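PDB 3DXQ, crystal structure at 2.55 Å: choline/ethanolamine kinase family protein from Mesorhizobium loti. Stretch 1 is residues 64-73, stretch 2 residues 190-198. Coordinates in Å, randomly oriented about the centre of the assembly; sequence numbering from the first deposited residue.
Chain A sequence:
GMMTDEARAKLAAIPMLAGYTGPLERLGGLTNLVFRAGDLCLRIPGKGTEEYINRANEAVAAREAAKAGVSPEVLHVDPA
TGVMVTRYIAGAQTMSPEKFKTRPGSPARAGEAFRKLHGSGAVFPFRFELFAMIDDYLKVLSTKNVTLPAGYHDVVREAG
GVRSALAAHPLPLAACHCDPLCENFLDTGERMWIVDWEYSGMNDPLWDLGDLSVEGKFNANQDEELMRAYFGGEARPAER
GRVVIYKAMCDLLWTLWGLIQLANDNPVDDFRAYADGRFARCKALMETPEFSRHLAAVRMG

Stretch 1 64-73: EAAKAGVSPE
Stretch 2, residues 190-198: ERMWIVDWE

Where a helix ends beside a strand, the turn that follows can offer carbonyls to the strand while a small helix side chain packs against a ring, and residues 64-73 and 190-198 of this choline/ethanolamine kinase family protein illustrate how shape and hydrogen bonding cooperate there. The first stretch enters as helix through Lys67, with phi/psi near -60/-40, and unwinds through Ala68 (-76/0). Gly69 then takes positive phi (74/22), a value that favours glycine, and closes a Schellman motif: Gly69 N bonds to Ala66 O at 2.9 Å and Val70 N to Ala65 O at 3.1 Å. Val70 (-107/-37) leads into extended Ser71 (-103/152) and Pro72 (-62/152).

The second stretch is extended from Arg191 (-154/153) through the strand 192-194 to Val195 (-126/174), before Asp196 turns at 70/78. Val70 CA lies 5.3 Å from Trp193 CA, and Ser71 CA lies 5.1 Å from Ile194 CA. The numbering rises together over these two pairs, although the chains cross obliquely and do not run as parallel strands. One backbone hydrogen bond fixes this register, from Ile194 N to Val70 O at 3.0 Å. Two CA-H...O contacts flank it, Trp193 CA to Val70 O and Ser71 CA to Ile194 O, each 3.3 Å.

One clear fit is between a small bump and a flat surface. Trp197 (chi1 -60°, m; chi2 86°) presents a ring face to the helix, and Ala65 CB sits 3.5 Å from the centroid of the Trp197 six-membered ring, only 14° off the normal, a CH-pi contact over the face. Val70, in the t rotamer, addresses the edge of the same ring: although its CA-to-CB bond points away from the partner, Val70 CG1 reaches Trp197 CH2 at 3.8 Å and Ile194 CD1 also at 3.8 Å. Ile194 is m,t. Ser71 CB approaches Trp197 NE1 at 3.4 Å, while Trp197 NE1 makes a weak hydrogen bond to Ile194 O at 3.3 Å. Ser71 is t, and Ser71 OG donates to Pro72 O at 2.9 Å.

Pro72, its ring puckered C-gamma exo, sits against Trp193 through Val195: Pro72 CD lies 3.5 Å from Ile194 O, 3.9 Å from Val195 CG1 and 4.5 Å from Trp193 CB, with the Val195 side chain in m. Trp193 (m, chi2 85°) lies obliquely beside the turn, Trp193 CZ3 being 3.8 Å from both Gly69 O and Ser71 O.

Arg191 (p, t, m, then chi4 172°) extends its guanidinium to the turn after the helix, where Arg191 NH2 donates to Gly69 O at 2.6 Å, the carbonyl lying near the guanidinium plane. The whole contact buries 420 Å², counting both sides.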

# COMPACT_ATOMS: atom_id res chain seq x y z
N GLU A 64 6.72 6.44 13.78
CA GLU A 64 6.79 5.10 14.38
C GLU A 64 7.52 4.14 13.44
O GLU A 64 8.39 3.37 13.88
CB GLU A 64 5.39 4.59 14.73
CG GLU A 64 4.77 5.29 15.95
CD GLU A 64 5.38 4.81 17.27
OE1 GLU A 64 5.00 3.72 17.74
OE2 GLU A 64 6.22 5.54 17.86
N ALA A 65 7.18 4.20 12.15
CA ALA A 65 7.84 3.36 11.14
C ALA A 65 9.33 3.65 11.13
O ALA A 65 10.14 2.73 11.03
CB ALA A 65 7.23 3.58 9.78
N ALA A 66 9.70 4.92 11.25
CA ALA A 66 11.10 5.33 11.29
C ALA A 66 11.81 4.74 12.51
O ALA A 66 12.93 4.23 12.39
CB ALA A 66 11.20 6.84 11.30
N LYS A 67 11.14 4.81 13.66
CA LYS A 67 11.63 4.23 14.91
C LYS A 67 11.84 2.73 14.77
O LYS A 67 12.78 2.18 15.34
CB LYS A 67 10.63 4.48 16.06
CG LYS A 67 10.87 5.72 16.90
CD LYS A 67 10.07 5.68 18.23
CE LYS A 67 10.33 4.41 19.08
NZ LYS A 67 9.73 4.47 20.46
N ALA A 68 10.95 2.07 14.03
CA ALA A 68 11.08 0.64 13.79
C ALA A 68 12.15 0.29 12.75
O ALA A 68 12.37 -0.90 12.46
CB ALA A 68 9.76 0.08 13.38
N GLY A 69 12.82 1.30 12.18
CA GLY A 69 13.90 1.09 11.20
C GLY A 69 13.42 0.67 9.81
O GLY A 69 14.17 0.07 9.05
N VAL A 70 12.17 0.96 9.49
CA VAL A 70 11.57 0.53 8.24
C VAL A 70 11.41 1.68 7.28
O VAL A 70 11.58 1.53 6.07
CB VAL A 70 10.21 -0.18 8.51
CG1 VAL A 70 9.39 -0.27 7.27
CG2 VAL A 70 10.44 -1.54 9.08
N SER A 71 11.07 2.84 7.84
CA SER A 71 10.94 4.07 7.07
C SER A 71 12.13 5.00 7.27
O SER A 71 12.78 5.02 8.32
CB SER A 71 9.68 4.82 7.49
OG SER A 71 9.77 6.20 7.14
N PRO A 72 12.42 5.82 6.26
CA PRO A 72 13.48 6.78 6.46
C PRO A 72 13.13 7.75 7.58
O PRO A 72 11.94 7.96 7.86
CB PRO A 72 13.55 7.54 5.13
CG PRO A 72 12.83 6.68 4.15
CD PRO A 72 11.81 5.92 4.92
N GLU A 73 14.16 8.27 8.24
CA GLU A 73 14.02 9.26 9.28
C GLU A 73 13.10 10.41 8.86
O GLU A 73 13.19 10.90 7.74
CB GLU A 73 15.38 9.88 9.58
CG GLU A 73 16.06 9.36 10.81
CD GLU A 73 17.05 10.38 11.33
OE1 GLU A 73 18.01 10.70 10.59
OE2 GLU A 73 16.84 10.88 12.47
N GLU A 190 20.66 -4.46 -0.50
CA GLU A 190 20.49 -5.44 0.56
C GLU A 190 19.25 -5.28 1.44
O GLU A 190 18.90 -6.21 2.17
CB GLU A 190 21.75 -5.39 1.42
CG GLU A 190 23.01 -5.88 0.66
CD GLU A 190 24.33 -5.27 1.16
OE1 GLU A 190 24.36 -4.66 2.25
OE2 GLU A 190 25.33 -5.40 0.44
N ARG A 191 18.59 -4.14 1.36
CA ARG A 191 17.41 -3.90 2.18
C ARG A 191 16.45 -2.89 1.55
O ARG A 191 16.84 -2.00 0.77
CB ARG A 191 17.80 -3.42 3.59
CG ARG A 191 18.42 -2.03 3.66
CD ARG A 191 18.27 -1.46 5.07
NE ARG A 191 16.86 -1.40 5.44
CZ ARG A 191 16.41 -1.09 6.66
NH1 ARG A 191 17.25 -0.80 7.66
NH2 ARG A 191 15.10 -1.07 6.86
N MSE A 192 15.19 -3.05 1.92
CA MSE A 192 14.13 -2.21 1.42
C MSE A 192 13.76 -1.30 2.53
O MSE A 192 13.76 -1.74 3.68
CB MSE A 192 12.90 -3.05 1.12
CG MSE A 192 13.12 -4.07 0.08
SE MSE A 192 12.49 -3.40 -1.54
CE MSE A 192 13.26 -4.77 -2.82
N TRP A 193 13.50 -0.04 2.19
CA TRP A 193 12.84 0.88 3.07
C TRP A 193 11.45 1.07 2.48
O TRP A 193 11.20 0.76 1.31
CB TRP A 193 13.55 2.20 3.09
CG TRP A 193 15.00 2.16 3.52
CD1 TRP A 193 16.08 1.90 2.74
CD2 TRP A 193 15.50 2.45 4.82
NE1 TRP A 193 17.23 2.00 3.47
CE2 TRP A 193 16.92 2.34 4.75
CE3 TRP A 193 14.91 2.79 6.03
CZ2 TRP A 193 17.74 2.56 5.86
CZ3 TRP A 193 15.73 3.01 7.14
CH2 TRP A 193 17.14 2.89 7.04
N ILE A 194 10.52 1.56 3.29
CA ILE A 194 9.16 1.82 2.82
C ILE A 194 8.79 3.26 3.20
O ILE A 194 9.13 3.72 4.28
CB ILE A 194 8.15 0.81 3.42
CG1 ILE A 194 8.75 -0.60 3.46
CG2 ILE A 194 6.87 0.83 2.62
CD1 ILE A 194 7.87 -1.66 4.04
N VAL A 195 8.09 3.94 2.29
CA VAL A 195 7.62 5.32 2.47
C VAL A 195 6.12 5.40 2.23
O VAL A 195 5.53 4.44 1.77
CB VAL A 195 8.35 6.27 1.48
CG1 VAL A 195 9.84 6.07 1.58
CG2 VAL A 195 7.86 6.05 0.03
N ASP A 196 5.54 6.57 2.48
CA ASP A 196 4.11 6.87 2.26
C ASP A 196 3.19 6.14 3.21
O ASP A 196 2.54 5.17 2.85
CB ASP A 196 3.68 6.62 0.81
CG ASP A 196 3.32 7.89 0.06
OD1 ASP A 196 4.16 8.83 -0.01
OD2 ASP A 196 2.19 7.95 -0.49
N TRP A 197 3.12 6.65 4.43
CA TRP A 197 2.39 5.98 5.49
C TRP A 197 1.02 6.55 5.73
O TRP A 197 0.45 6.36 6.79
CB TRP A 197 3.23 6.04 6.78
CG TRP A 197 4.53 5.36 6.57
CD1 TRP A 197 5.66 5.92 6.05
CD2 TRP A 197 4.84 3.98 6.81
NE1 TRP A 197 6.66 4.98 5.98
CE2 TRP A 197 6.18 3.78 6.43
CE3 TRP A 197 4.11 2.90 7.32
CZ2 TRP A 197 6.81 2.55 6.56
CZ3 TRP A 197 4.74 1.68 7.44
CH2 TRP A 197 6.07 1.51 7.06
N GLU A 198 0.47 7.22 4.73
CA GLU A 198 -0.82 7.89 4.92
C GLU A 198 -2.01 6.94 5.18
O GLU A 198 -2.97 7.35 5.84
CB GLU A 198 -1.12 8.82 3.74
CG GLU A 198 -1.31 8.11 2.42
CD GLU A 198 -1.22 9.05 1.24
OE1 GLU A 198 -1.93 10.09 1.25
OE2 GLU A 198 -0.45 8.74 0.31